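Local coordinates for protein Ribose/Galactose Isomerase (Vibrio parahaemolyticus, PDB 3ONO) that probably interconverts aldose and ketose sugars, perhaps as phosphates, as a sugar isomerase of the LacAB/RpiB family, at residues Met4-Met9 with Lys135-Lys140; Ala58-Asn63 with Glu194-His199; Asp170-Leu175 with Val202-Glu207. All blocks are in the same frame, centred on the assembly; numbering follows the deposited sequence. Where two conformers were deposited one is given.

Interaction 1. Residues Met4-Met9 with Lys135-Lys140; sequences MKIALM and KAFTGK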
HETATM    1  N   MSE A   4       0.681  -2.365  29.133  0.55 42.48           N
HETATM    2  CA  MSE A   4       1.810  -1.449  29.127  0.55 39.78           C
HETATM    3  C   MSE A   4       1.376  -0.010  29.360  0.55 36.44           C
HETATM    4  O   MSE A   4       0.194   0.322  29.277  0.55 35.55           O
HETATM    5  CB  MSE A   4       2.552  -1.547  27.792  0.55 36.73           C
HETATM    6  CG  MSE A   4       2.624  -2.955  27.247  0.55 38.30           C
HETATM    7 SE   MSE A   4       1.517  -3.145  25.654  0.55 98.25          SE
HETATM    8  CE  MSE A   4       2.726  -2.341  24.346  0.55 31.30           C
ATOM      9  N   LYS A   5       2.350   0.841  29.654  1.00 32.16           N
ATOM     10  CA  LYS A   5       2.138   2.275  29.629  1.00 31.71           C
ATOM     11  C   LYS A   5       2.597   2.712  28.234  1.00 29.44           C
ATOM     12  O   LYS A   5       3.720   2.403  27.825  1.00 25.71           O
ATOM     13  CB  LYS A   5       2.974   2.964  30.702  1.00 30.53           C
ATOM     14  CG  LYS A   5       2.480   2.663  32.114  1.00 32.87           C
ATOM     15  CD  LYS A   5       3.280   3.459  33.159  1.00 38.54           C
ATOM     16  CE  LYS A   5       4.639   2.838  33.426  1.00 49.20           C
ATOM     17  NZ  LYS A   5       4.579   1.726  34.423  1.00 56.13           N
ATOM     18  N   ILE A   6       1.723   3.397  27.508  1.00 26.09           N
ATOM     19  CA  ILE A   6       2.013   3.820  26.137  1.00 26.29           C
ATOM     20  C   ILE A   6       1.989   5.343  26.028  1.00 29.38           C
ATOM     21  O   ILE A   6       1.003   5.974  26.410  1.00 30.37           O
ATOM     22  CB  ILE A   6       0.973   3.244  25.166  1.00 26.67           C
ATOM     23  CG1 ILE A   6       0.852   1.725  25.344  1.00 29.84           C
ATOM     24  CG2 ILE A   6       1.323   3.607  23.709  1.00 26.60           C
ATOM     25  CD1 ILE A   6      -0.373   1.095  24.625  1.00 26.68           C
ATOM     26  N   ALA A   7       3.055   5.935  25.500  1.00 24.51           N
ATOM     27  CA  ALA A   7       3.068   7.380  25.280  1.00 25.63           C
ATOM     28  C   ALA A   7       2.834   7.705  23.813  1.00 29.68           C
ATOM     29  O   ALA A   7       3.553   7.202  22.955  1.00 29.22           O
ATOM     30  CB  ALA A   7       4.411   7.986  25.723  1.00 27.02           C
ATOM     31  N   LEU A   8       1.843   8.548  23.532  1.00 25.12           N
ATOM     32  CA  LEU A   8       1.636   9.062  22.181  1.00 23.05           C
ATOM     33  C   LEU A   8       2.353  10.403  22.104  1.00 24.65           C
ATOM     34  O   LEU A   8       2.214  11.227  23.013  1.00 25.70           O
ATOM     35  CB  LEU A   8       0.148   9.266  21.907  1.00 24.20           C
ATOM     36  CG  LEU A   8      -0.208  10.010  20.626  1.00 23.55           C
ATOM     37  CD1 LEU A   8       0.271   9.210  19.429  1.00 23.76           C
ATOM     38  CD2 LEU A   8      -1.734  10.213  20.578  1.00 25.56           C
HETATM   39  N   MSE A   9       3.131  10.630  21.052  1.00 21.35           N
HETATM   40  CA  MSE A   9       3.828  11.914  20.938  1.00 22.32           C
HETATM   41  C   MSE A   9       3.878  12.376  19.491  1.00 23.03           C
HETATM   42  O   MSE A   9       4.421  11.685  18.626  1.00 21.55           O
HETATM   43  CB  MSE A   9       5.233  11.840  21.552  1.00 24.66           C
HETATM   44  CG  MSE A   9       6.102  10.773  20.959  1.00 22.07           C
HETATM   45 SE   MSE A   9       7.835  10.735  21.861  0.70 24.39          SE
HETATM   46  CE  MSE A   9       7.270  10.061  23.571  1.00 26.69           C
ATOM     47  N   LYS A 135      -3.822  -4.139  16.200  1.00 22.90           N
ATOM     48  CA  LYS A 135      -2.818  -5.183  16.031  1.00 21.05           C
ATOM     49  C   LYS A 135      -1.551  -4.936  16.875  1.00 26.24           C
ATOM     50  O   LYS A 135      -0.896  -5.884  17.319  1.00 28.48           O
ATOM     51  CB  LYS A 135      -2.466  -5.361  14.556  1.00 20.56           C
ATOM     52  CG  LYS A 135      -3.649  -5.728  13.654  1.00 25.11           C
ATOM     53  CD  LYS A 135      -4.500  -6.833  14.242  1.00 22.77           C
ATOM     54  CE  LYS A 135      -5.686  -7.120  13.285  1.00 28.40           C
ATOM     55  NZ  LYS A 135      -6.775  -7.878  13.931  1.00 32.85           N
ATOM     56  N   ALA A 136      -1.200  -3.672  17.110  1.00 23.03           N
ATOM     57  CA  ALA A 136      -0.005  -3.366  17.924  1.00 21.94           C
ATOM     58  C   ALA A 136      -0.145  -3.783  19.378  1.00 28.67           C
ATOM     59  O   ALA A 136       0.837  -4.163  20.020  1.00 25.98           O
ATOM     60  CB  ALA A 136       0.343  -1.878  17.867  1.00 21.18           C
ATOM     61  N   PHE A 137      -1.365  -3.718  19.900  1.00 28.25           N
ATOM     62  CA  PHE A 137      -1.544  -3.761  21.350  1.00 27.99           C
ATOM     63  C   PHE A 137      -2.406  -4.933  21.830  1.00 28.11           C
ATOM     64  O   PHE A 137      -2.777  -5.007  23.004  1.00 32.76           O
ATOM     65  CB  PHE A 137      -2.081  -2.412  21.835  1.00 27.85           C
ATOM     66  CG  PHE A 137      -1.171  -1.255  21.491  1.00 26.22           C
ATOM     67  CD1 PHE A 137       0.164  -1.298  21.827  1.00 26.84           C
ATOM     68  CD2 PHE A 137      -1.648  -0.159  20.786  1.00 24.89           C
ATOM     69  CE1 PHE A 137       1.022  -0.248  21.507  1.00 26.77           C
ATOM     70  CE2 PHE A 137      -0.817   0.881  20.442  1.00 23.89           C
ATOM     71  CZ  PHE A 137       0.536   0.846  20.817  1.00 26.31           C
ATOM     72  N   THR A 138      -2.700  -5.850  20.912  1.00 31.61           N
ATOM     73  CA  THR A 138      -3.395  -7.087  21.240  1.00 37.20           C
ATOM     74  C   THR A 138      -2.386  -8.233  21.187  1.00 40.75           C
ATOM     75  O   THR A 138      -1.543  -8.291  20.297  1.00 44.36           O
ATOM     76  CB  THR A 138      -4.520  -7.393  20.221  1.00 41.99           C
ATOM     77  OG1 THR A 138      -5.428  -6.285  20.139  1.00 43.95           O
ATOM     78  CG2 THR A 138      -5.297  -8.639  20.619  1.00 47.54           C
ATOM     79  N   GLY A 139      -2.460  -9.147  22.145  1.00 48.66           N
ATOM     80  CA  GLY A 139      -1.677 -10.365  22.057  1.00 52.68           C
ATOM     81  C   GLY A 139      -0.264 -10.259  22.601  1.00 53.21           C
ATOM     82  O   GLY A 139       0.098  -9.283  23.256  1.00 48.76           O
ATOM     83  N   LYS A 140       0.543 -11.278  22.320  1.00 55.72           N
ATOM     84  CA  LYS A 140       1.902 -11.322  22.836  1.00 59.34           C
ATOM     85  C   LYS A 140       2.917 -10.786  21.840  1.00 47.77           C
ATOM     86  O   LYS A 140       2.627 -10.632  20.646  1.00 42.60           O
ATOM     87  CB  LYS A 140       2.285 -12.740  23.263  1.00 69.73           C
ATOM     88  CG  LYS A 140       1.474 -13.270  24.429  1.00 78.11           C
ATOM     89  CD  LYS A 140       2.009 -14.603  24.918  1.00 83.95           C
ATOM     90  CE  LYS A 140       0.916 -15.399  25.613  1.00 88.76           C
ATOM     91  NZ  LYS A 140      -0.211 -15.705  24.682  1.00 89.60           N
TER
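Met4, a selenomethionine at the N-terminal end of this segment, reaches Phe137 with its terminal methyl: CE lies 3.7 Å from CD1 of Phe137 and 3.9 Å from CE1 of the same ring. It comes in at the ring edge, close to the ring plane, and the two side chains run at about a right angle. Two bends along the Met4 chain, at chi2 and chi3, fold its end back toward the phenyl edge, leaving the methyl rather than the selenium as the touching group. At the backbone, Met4 N is hydrogen-bonded to ND1 of His34, whose NE2 pairs with the carbonyl O of Phe137, so one imidazole bridges the backbones of the two segments.

Lys5 carries the chain along the strand. This is an inner strand of the parallel sheet in an alpha-beta-alpha sandwich, between strands 35-38 and 69-74; Phe137 is where the chain leaves helical geometry after helix 125-136, on one side of that sheet. The ring drops from the helix end toward the strand.

Ile6 comes from the opposite direction and lays its CD1 over the ring. That methyl sits 3.7 Å from the centroid of the Phe137 ring and 14° off the normal, a CH-pi contact over the middle of the face. With CG1 beside the backbone N (chi1 -53°) and CD1 extended beyond it, the longer branch carries the contact, while CG2 only brushes CZ of Phe137 at 4.1 Å. The opposite face is covered by Ala136 CB, which lies 3.7 Å above the plane of the Phe137 ring, so the phenyl is clamped between the two methyls. Phe69 meets the same ring edge-to-face, and Val71 and Leu25 also pack against Phe137.

Interaction 2. Residues Ala58-Asn63 with Glu194-His199; sequences ASILLN and ECFFAH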
ATOM      1  N   ALA A  58      11.243  10.293  23.468  1.00 22.51           N
ATOM      2  CA  ALA A  58      11.103   8.838  23.510  1.00 20.20           C
ATOM      3  C   ALA A  58      12.243   8.247  24.330  1.00 21.75           C
ATOM      4  O   ALA A  58      12.035   7.326  25.137  1.00 22.37           O
ATOM      5  CB  ALA A  58      11.104   8.260  22.103  1.00 19.97           C
ATOM      6  N   SER A  59      13.450   8.771  24.131  1.00 19.17           N
ATOM      7  CA  SER A  59      14.589   8.257  24.910  1.00 17.64           C
ATOM      8  C   SER A  59      14.364   8.471  26.401  1.00 26.68           C
ATOM      9  O   SER A  59      14.535   7.548  27.204  1.00 24.77           O
ATOM     10  CB  SER A  59      15.925   8.903  24.510  1.00 20.97           C
ATOM     11  OG  SER A  59      16.968   8.392  25.349  1.00 22.94           O
ATOM     12  N   ILE A  60      13.963   9.677  26.782  1.00 21.26           N
ATOM     13  CA  ILE A  60      13.852   9.964  28.217  1.00 24.09           C
ATOM     14  C   ILE A  60      12.776   9.080  28.840  1.00 25.24           C
ATOM     15  O   ILE A  60      12.990   8.478  29.901  1.00 26.51           O
ATOM     16  CB  ILE A  60      13.590  11.444  28.477  1.00 25.22           C
ATOM     17  CG1 ILE A  60      14.849  12.240  28.102  1.00 25.60           C
ATOM     18  CG2 ILE A  60      13.225  11.679  29.961  1.00 25.68           C
ATOM     19  CD1 ILE A  60      14.644  13.746  28.022  1.00 26.79           C
ATOM     20  N   LEU A  61      11.636   8.958  28.164  1.00 24.35           N
ATOM     21  CA  LEU A  61      10.549   8.172  28.729  1.00 21.43           C
ATOM     22  C   LEU A  61      10.840   6.677  28.717  1.00 28.61           C
ATOM     23  O   LEU A  61      10.468   5.977  29.649  1.00 28.44           O
ATOM     24  CB  LEU A  61       9.225   8.498  28.044  1.00 22.55           C
ATOM     25  CG  LEU A  61       8.662   9.915  28.188  1.00 24.04           C
ATOM     26  CD1 LEU A  61       7.399  10.112  27.349  1.00 26.67           C
ATOM     27  CD2 LEU A  61       8.368  10.249  29.657  1.00 27.48           C
ATOM     28  N   LEU A  62      11.475   6.167  27.658  1.00 24.59           N
ATOM     29  CA  LEU A  62      11.739   4.728  27.591  1.00 23.37           C
ATOM     30  C   LEU A  62      12.925   4.346  28.464  1.00 25.19           C
ATOM     31  O   LEU A  62      12.874   3.372  29.206  1.00 26.10           O
ATOM     32  CB  LEU A  62      11.966   4.268  26.140  1.00 20.20           C
ATOM     33  CG  LEU A  62      10.691   4.250  25.293  1.00 22.58           C
ATOM     34  CD1 LEU A  62      11.031   4.231  23.809  1.00 21.66           C
ATOM     35  CD2 LEU A  62       9.777   3.063  25.646  1.00 25.67           C
ATOM     36  N   ASN A  63      13.994   5.122  28.404  1.00 22.12           N
ATOM     37  CA  ASN A  63      15.169   4.780  29.193  1.00 21.82           C
ATOM     38  C   ASN A  63      14.957   4.948  30.697  1.00 27.38           C
ATOM     39  O   ASN A  63      15.637   4.301  31.490  1.00 29.17           O
ATOM     40  CB  ASN A  63      16.384   5.591  28.726  1.00 25.17           C
ATOM     41  CG  ASN A  63      16.974   5.011  27.462  1.00 27.98           C
ATOM     42  OD1 ASN A  63      17.250   3.817  27.422  1.00 25.25           O
ATOM     43  ND2 ASN A  63      17.134   5.828  26.418  1.00 20.31           N
ATOM     44  N   GLU A 194       4.234  15.556  33.611  1.00 38.19           N
ATOM     45  CA  GLU A 194       3.313  14.817  34.458  1.00 44.98           C
ATOM     46  C   GLU A 194       3.521  13.315  34.304  1.00 43.62           C
ATOM     47  O   GLU A 194       3.512  12.574  35.286  1.00 45.36           O
ATOM     48  CB  GLU A 194       1.865  15.191  34.137  1.00 52.48           C
ATOM     49  CG  GLU A 194       0.856  14.603  35.110  1.00 71.48           C
ATOM     50  CD  GLU A 194      -0.583  14.924  34.734  1.00 87.77           C
ATOM     51  OE1 GLU A 194      -0.792  15.785  33.847  1.00 91.92           O
ATOM     52  OE2 GLU A 194      -1.503  14.312  35.327  1.00 92.70           O
ATOM     53  N   CYS A 195       3.706  12.867  33.062  1.00 34.92           N
ATOM     54  CA  CYS A 195       3.968  11.462  32.800  1.00 31.26           C
ATOM     55  C   CYS A 195       5.342  11.086  33.360  1.00 31.16           C
ATOM     56  O   CYS A 195       5.468  10.148  34.141  1.00 35.47           O
ATOM     57  CB  CYS A 195       3.903  11.179  31.289  1.00 30.99           C
ATOM     58  SG  CYS A 195       4.475   9.533  30.792  1.00 35.66           S
ATOM     59  N   PHE A 196       6.367  11.841  32.980  1.00 28.47           N
ATOM     60  CA  PHE A 196       7.729  11.502  33.356  1.00 31.68           C
ATOM     61  C   PHE A 196       7.930  11.409  34.870  1.00 34.50           C
ATOM     62  O   PHE A 196       8.396  10.399  35.396  1.00 37.95           O
ATOM     63  CB  PHE A 196       8.718  12.523  32.786  1.00 32.32           C
ATOM     64  CG  PHE A 196      10.125  12.297  33.232  1.00 29.84           C
ATOM     65  CD1 PHE A 196      10.847  11.219  32.752  1.00 28.42           C
ATOM     66  CD2 PHE A 196      10.730  13.146  34.161  1.00 30.56           C
ATOM     67  CE1 PHE A 196      12.159  10.996  33.177  1.00 25.62           C
ATOM     68  CE2 PHE A 196      12.033  12.942  34.580  1.00 30.70           C
ATOM     69  CZ  PHE A 196      12.755  11.876  34.103  1.00 33.24           C
ATOM     70  N   PHE A 197       7.593  12.479  35.567  1.00 34.50           N
ATOM     71  CA  PHE A 197       7.875  12.528  36.996  1.00 35.78           C
ATOM     72  C   PHE A 197       7.071  11.515  37.812  1.00 37.92           C
ATOM     73  O   PHE A 197       7.529  11.044  38.860  1.00 42.00           O
ATOM     74  CB  PHE A 197       7.721  13.952  37.525  1.00 38.05           C
ATOM     75  CG  PHE A 197       8.839  14.863  37.107  1.00 35.74           C
ATOM     76  CD1 PHE A 197      10.148  14.581  37.466  1.00 35.59           C
ATOM     77  CD2 PHE A 197       8.588  15.993  36.352  1.00 37.91           C
ATOM     78  CE1 PHE A 197      11.183  15.413  37.085  1.00 38.80           C
ATOM     79  CE2 PHE A 197       9.614  16.823  35.963  1.00 37.16           C
ATOM     80  CZ  PHE A 197      10.921  16.533  36.334  1.00 39.23           C
ATOM     81  N   ALA A 198       5.889  11.172  37.325  1.00 38.07           N
ATOM     82  CA  ALA A 198       5.030  10.207  37.991  1.00 40.21           C
ATOM     83  C   ALA A 198       5.542   8.780  37.850  1.00 43.82           C
ATOM     84  O   ALA A 198       5.272   7.928  38.702  1.00 45.42           O
ATOM     85  CB  ALA A 198       3.614  10.305  37.445  1.00 44.21           C
ATOM     86  N   HIS A 199       6.266   8.505  36.768  1.00 38.45           N
ATOM     87  CA  HIS A 199       6.585   7.118  36.439  1.00 34.38           C
ATOM     88  C   HIS A 199       8.082   6.818  36.270  1.00 35.48           C
ATOM     89  O   HIS A 199       8.458   5.652  36.144  1.00 35.11           O
ATOM     90  CB  HIS A 199       5.793   6.678  35.205  1.00 33.07           C
ATOM     91  CG  HIS A 199       4.312   6.753  35.393  1.00 37.53           C
ATOM     92  ND1 HIS A 199       3.614   5.835  36.149  1.00 41.08           N
ATOM     93  CD2 HIS A 199       3.395   7.641  34.938  1.00 39.49           C
ATOM     94  CE1 HIS A 199       2.328   6.144  36.137  1.00 46.17           C
ATOM     95  NE2 HIS A 199       2.169   7.237  35.412  1.00 45.36           N
TER
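Ile60 and Phe196 meet at about a right angle, and the isoleucine makes the approach with its short branch. CG2, anti to the backbone N, comes within 3.5 Å of CE1 and 3.7 Å of CD1 on the Phe196 ring, reaching that side of the phenyl obliquely. Phe196 is turned to receive it: chi1 of 175° carries the ring toward helix 51-63. Leu61 arrives differently. Its CD2 methyl lies near the plane of the same ring, at the edge, but settles closest to the root of the side chain, 3.9 Å from CB of Phe196. The same methyl also reaches Cys195, with SG 4.1 Å from Leu61 CD2, so one leucine branch bridges two consecutive residues of the facing helix.

The helical segments run nearly parallel, with axes 10.4 Å apart at closest approach and 23° between their directions, and Leu61 and Phe196 stand opposite each other. Both pack on the same side of the central sheet in the alpha-beta-alpha sandwich, Leu61 on Ala7 and His199 on Lys5. Behind the ring, CD2 of Phe196 lies 3.6 Å above the plane of Phe197, over its centre. Ile205 and Val209 of helix 203-212 also touch Phe196.

All four touching residues are buried and meet through carbon and sulfur, so shape and burial of apolar surface, rather than directional bonds, hold these helices together.

Interaction 3. Residues Asp170-Leu175 with Val202-Glu207; sequences DVVEGL and VPEIAE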
ATOM      1  N   ASP A 170      26.809   6.813  27.248  0.73 24.60           N
ATOM      2  CA  ASP A 170      25.855   6.513  28.307  0.73 25.97           C
ATOM      3  C   ASP A 170      24.665   7.459  28.133  0.73 26.62           C
ATOM      4  O   ASP A 170      24.821   8.564  27.609  0.73 23.23           O
ATOM      5  CB  ASP A 170      26.511   6.676  29.692  0.73 29.77           C
ATOM      6  CG  ASP A 170      27.581   5.620  29.967  0.73 36.17           C
ATOM      7  OD1 ASP A 170      27.613   4.584  29.268  0.73 39.11           O
ATOM      8  OD2 ASP A 170      28.382   5.822  30.907  0.73 41.12           O
ATOM      9  N   VAL A 171      23.472   7.028  28.527  1.00 25.71           N
ATOM     10  CA  VAL A 171      22.278   7.834  28.258  1.00 28.46           C
ATOM     11  C   VAL A 171      22.385   9.294  28.699  1.00 28.02           C
ATOM     12  O   VAL A 171      22.202  10.219  27.898  1.00 25.38           O
ATOM     13  CB  VAL A 171      21.023   7.197  28.845  1.00 31.15           C
ATOM     14  CG1 VAL A 171      19.830   8.126  28.662  1.00 27.72           C
ATOM     15  CG2 VAL A 171      20.766   5.861  28.167  1.00 30.78           C
ATOM     16  N   VAL A 172      22.693   9.519  29.967  1.00 26.24           N
ATOM     17  CA  VAL A 172      22.717  10.894  30.436  1.00 22.66           C
ATOM     18  C   VAL A 172      23.831  11.707  29.789  1.00 23.64           C
ATOM     19  O   VAL A 172      23.596  12.845  29.381  1.00 26.16           O
ATOM     20  CB  VAL A 172      22.706  10.982  31.963  1.00 26.32           C
ATOM     21  CG1 VAL A 172      22.849  12.428  32.399  1.00 28.23           C
ATOM     22  CG2 VAL A 172      21.405  10.390  32.481  1.00 28.46           C
ATOM     23  N   GLU A 173      25.024  11.122  29.657  1.00 23.55           N
ATOM     24  CA  GLU A 173      26.128  11.807  28.992  1.00 24.24           C
ATOM     25  C   GLU A 173      25.714  12.224  27.590  1.00 24.70           C
ATOM     26  O   GLU A 173      26.033  13.320  27.138  1.00 24.25           O
ATOM     27  CB  GLU A 173      27.374  10.927  28.878  1.00 26.49           C
ATOM     28  CG  GLU A 173      28.555  11.691  28.266  1.00 33.60           C
ATOM     29  CD  GLU A 173      29.863  10.900  28.223  1.00 45.11           C
ATOM     30  OE1 GLU A 173      29.987   9.893  28.954  1.00 44.47           O
ATOM     31  OE2 GLU A 173      30.774  11.300  27.456  1.00 47.79           O
ATOM     32  N   GLY A 174      25.049  11.315  26.886  1.00 23.15           N
ATOM     33  CA  GLY A 174      24.590  11.614  25.532  1.00 21.84           C
ATOM     34  C   GLY A 174      23.589  12.757  25.497  1.00 21.48           C
ATOM     35  O   GLY A 174      23.648  13.642  24.623  1.00 22.15           O
ATOM     36  N   LEU A 175      22.668  12.761  26.449  1.00 20.96           N
ATOM     37  CA  LEU A 175      21.657  13.805  26.481  1.00 22.60           C
ATOM     38  C   LEU A 175      22.338  15.142  26.753  1.00 23.36           C
ATOM     39  O   LEU A 175      21.937  16.176  26.223  1.00 24.15           O
ATOM     40  CB  LEU A 175      20.612  13.522  27.552  1.00 24.70           C
ATOM     41  CG  LEU A 175      19.642  12.380  27.237  1.00 23.47           C
ATOM     42  CD1 LEU A 175      18.743  12.130  28.440  1.00 24.63           C
ATOM     43  CD2 LEU A 175      18.819  12.665  25.954  1.00 23.38           C
ATOM     44  N   VAL A 202      14.312   5.873  37.172  1.00 34.24           N
ATOM     45  CA  VAL A 202      15.764   6.051  37.144  1.00 30.02           C
ATOM     46  C   VAL A 202      16.162   7.424  37.670  1.00 28.78           C
ATOM     47  O   VAL A 202      16.085   8.422  36.965  1.00 33.80           O
ATOM     48  CB  VAL A 202      16.301   5.888  35.713  1.00 32.75           C
ATOM     49  CG1 VAL A 202      17.816   6.097  35.691  1.00 35.79           C
ATOM     50  CG2 VAL A 202      15.911   4.529  35.166  1.00 32.34           C
ATOM     51  N   PRO A 203      16.602   7.486  38.934  1.00 34.11           N
ATOM     52  CA  PRO A 203      16.831   8.799  39.532  1.00 33.83           C
ATOM     53  C   PRO A 203      17.790   9.697  38.770  1.00 34.90           C
ATOM     54  O   PRO A 203      17.569  10.913  38.759  1.00 37.24           O
ATOM     55  CB  PRO A 203      17.409   8.451  40.914  1.00 39.64           C
ATOM     56  CG  PRO A 203      16.739   7.152  41.253  1.00 39.77           C
ATOM     57  CD  PRO A 203      16.649   6.401  39.930  1.00 38.44           C
ATOM     58  N   GLU A 204      18.847   9.147  38.176  1.00 33.53           N
ATOM     59  CA  GLU A 204      19.811  10.006  37.507  1.00 34.55           C
ATOM     60  C   GLU A 204      19.141  10.803  36.380  1.00 32.47           C
ATOM     61  O   GLU A 204      19.466  11.981  36.153  1.00 31.21           O
ATOM     62  CB  GLU A 204      21.022   9.236  36.968  1.00 37.89           C
ATOM     63  CG  GLU A 204      22.074  10.200  36.390  1.00 41.08           C
ATOM     64  CD  GLU A 204      23.277   9.524  35.733  1.00 48.69           C
ATOM     65  OE1 GLU A 204      23.192   8.310  35.424  1.00 54.29           O
ATOM     66  OE2 GLU A 204      24.306  10.228  35.518  1.00 42.77           O
ATOM     67  N   ILE A 205      18.209  10.157  35.685  1.00 31.93           N
ATOM     68  CA  ILE A 205      17.494  10.826  34.597  1.00 28.10           C
ATOM     69  C   ILE A 205      16.551  11.898  35.152  1.00 30.88           C
ATOM     70  O   ILE A 205      16.526  13.028  34.663  1.00 31.39           O
ATOM     71  CB  ILE A 205      16.739   9.825  33.721  1.00 28.70           C
ATOM     72  CG1 ILE A 205      17.729   8.828  33.111  1.00 26.03           C
ATOM     73  CG2 ILE A 205      15.964  10.565  32.627  1.00 27.21           C
ATOM     74  CD1 ILE A 205      17.074   7.817  32.155  1.00 26.61           C
ATOM     75  N   ALA A 206      15.814  11.556  36.203  1.00 30.70           N
ATOM     76  CA  ALA A 206      14.939  12.528  36.844  1.00 36.34           C
ATOM     77  C   ALA A 206      15.734  13.758  37.287  1.00 36.04           C
ATOM     78  O   ALA A 206      15.330  14.899  37.042  1.00 35.58           O
ATOM     79  CB  ALA A 206      14.240  11.904  38.027  1.00 37.92           C
ATOM     80  N   GLU A 207      16.868  13.537  37.937  0.57 36.09           N
ATOM     81  CA  GLU A 207      17.660  14.663  38.418  0.57 37.52           C
ATOM     82  C   GLU A 207      18.157  15.523  37.263  0.57 36.77           C
ATOM     83  O   GLU A 207      18.162  16.753  37.352  0.57 35.63           O
ATOM     84  CB  GLU A 207      18.817  14.192  39.301  0.57 42.89           C
ATOM     85  CG  GLU A 207      18.377  13.775  40.703  0.57 51.37           C
ATOM     86  CD  GLU A 207      17.623  14.877  41.439  0.57 56.28           C
ATOM     87  OE1 GLU A 207      18.184  15.985  41.593  0.57 56.43           O
ATOM     88  OE2 GLU A 207      16.466  14.634  41.854  0.57 58.54           O
TER
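Val172 and Ile205 face each other with their CA atoms 6.7 Å apart, where helical segments 171-175 and 203-207 run nearly parallel, their directions 20° apart and their axes 10.6 Å apart at closest approach. Val172 fills the gap with its CG2 methyl, which lies 4.0 Å from CG1 of Ile205. The isoleucine answers with its longer branch: chi1 of -60° sets CG1 beside the backbone N, and CD1 continues from it to Val171, approaching CG1 of that valine at a looser 4.5 Å.

Glu204 closes the outer side. Its extended chain lies obliquely against Val172, bringing CD to 3.9 Å from CG2 of that valine, with OE2 4.0 Å from the CB of Val172. What packs here is the end of the chain, CG and carboxylate together, laid along a branched apolar side chain. The interface therefore grades from buried valine and isoleucine to an exposed acid, whose position at the surface lets solvent reach the charge.

Both segments are first turns, Asp170 and Val202 standing at the N-cap positions, so the two helices start side by side in the helical C-terminal part of the chain. The last turn of helix 51-63 touches both: Asn63 meets Val171 and Ile205, and Ile60 meets Leu175 and Ile205. Pro88 packs against Val171, and Ser64, just past the end of helix 51-63, against Ile205.

From the N terminus, strand 5-8 opens interaction 1, and helix 51-63 opens interaction 2 before the chain returns at 135-140 to close the first loop, so these two cross. Interaction 3 opens at 170-175; helix 190-199 then closes interaction 2, and helix 203-212 closes interaction 3, a second crossing. Interactions 1 and 3 follow in series, about 11 Å apart at their nearest atoms. Interaction 2 touches both: Met9 packs on Leu61 and Ala58, Phe196 on Ala206 and Asn63 on Val202. Helix 51-63 thus links the central sheet to the C-terminal helices, while interaction 1 ties that sheet to the end of helix 125-136.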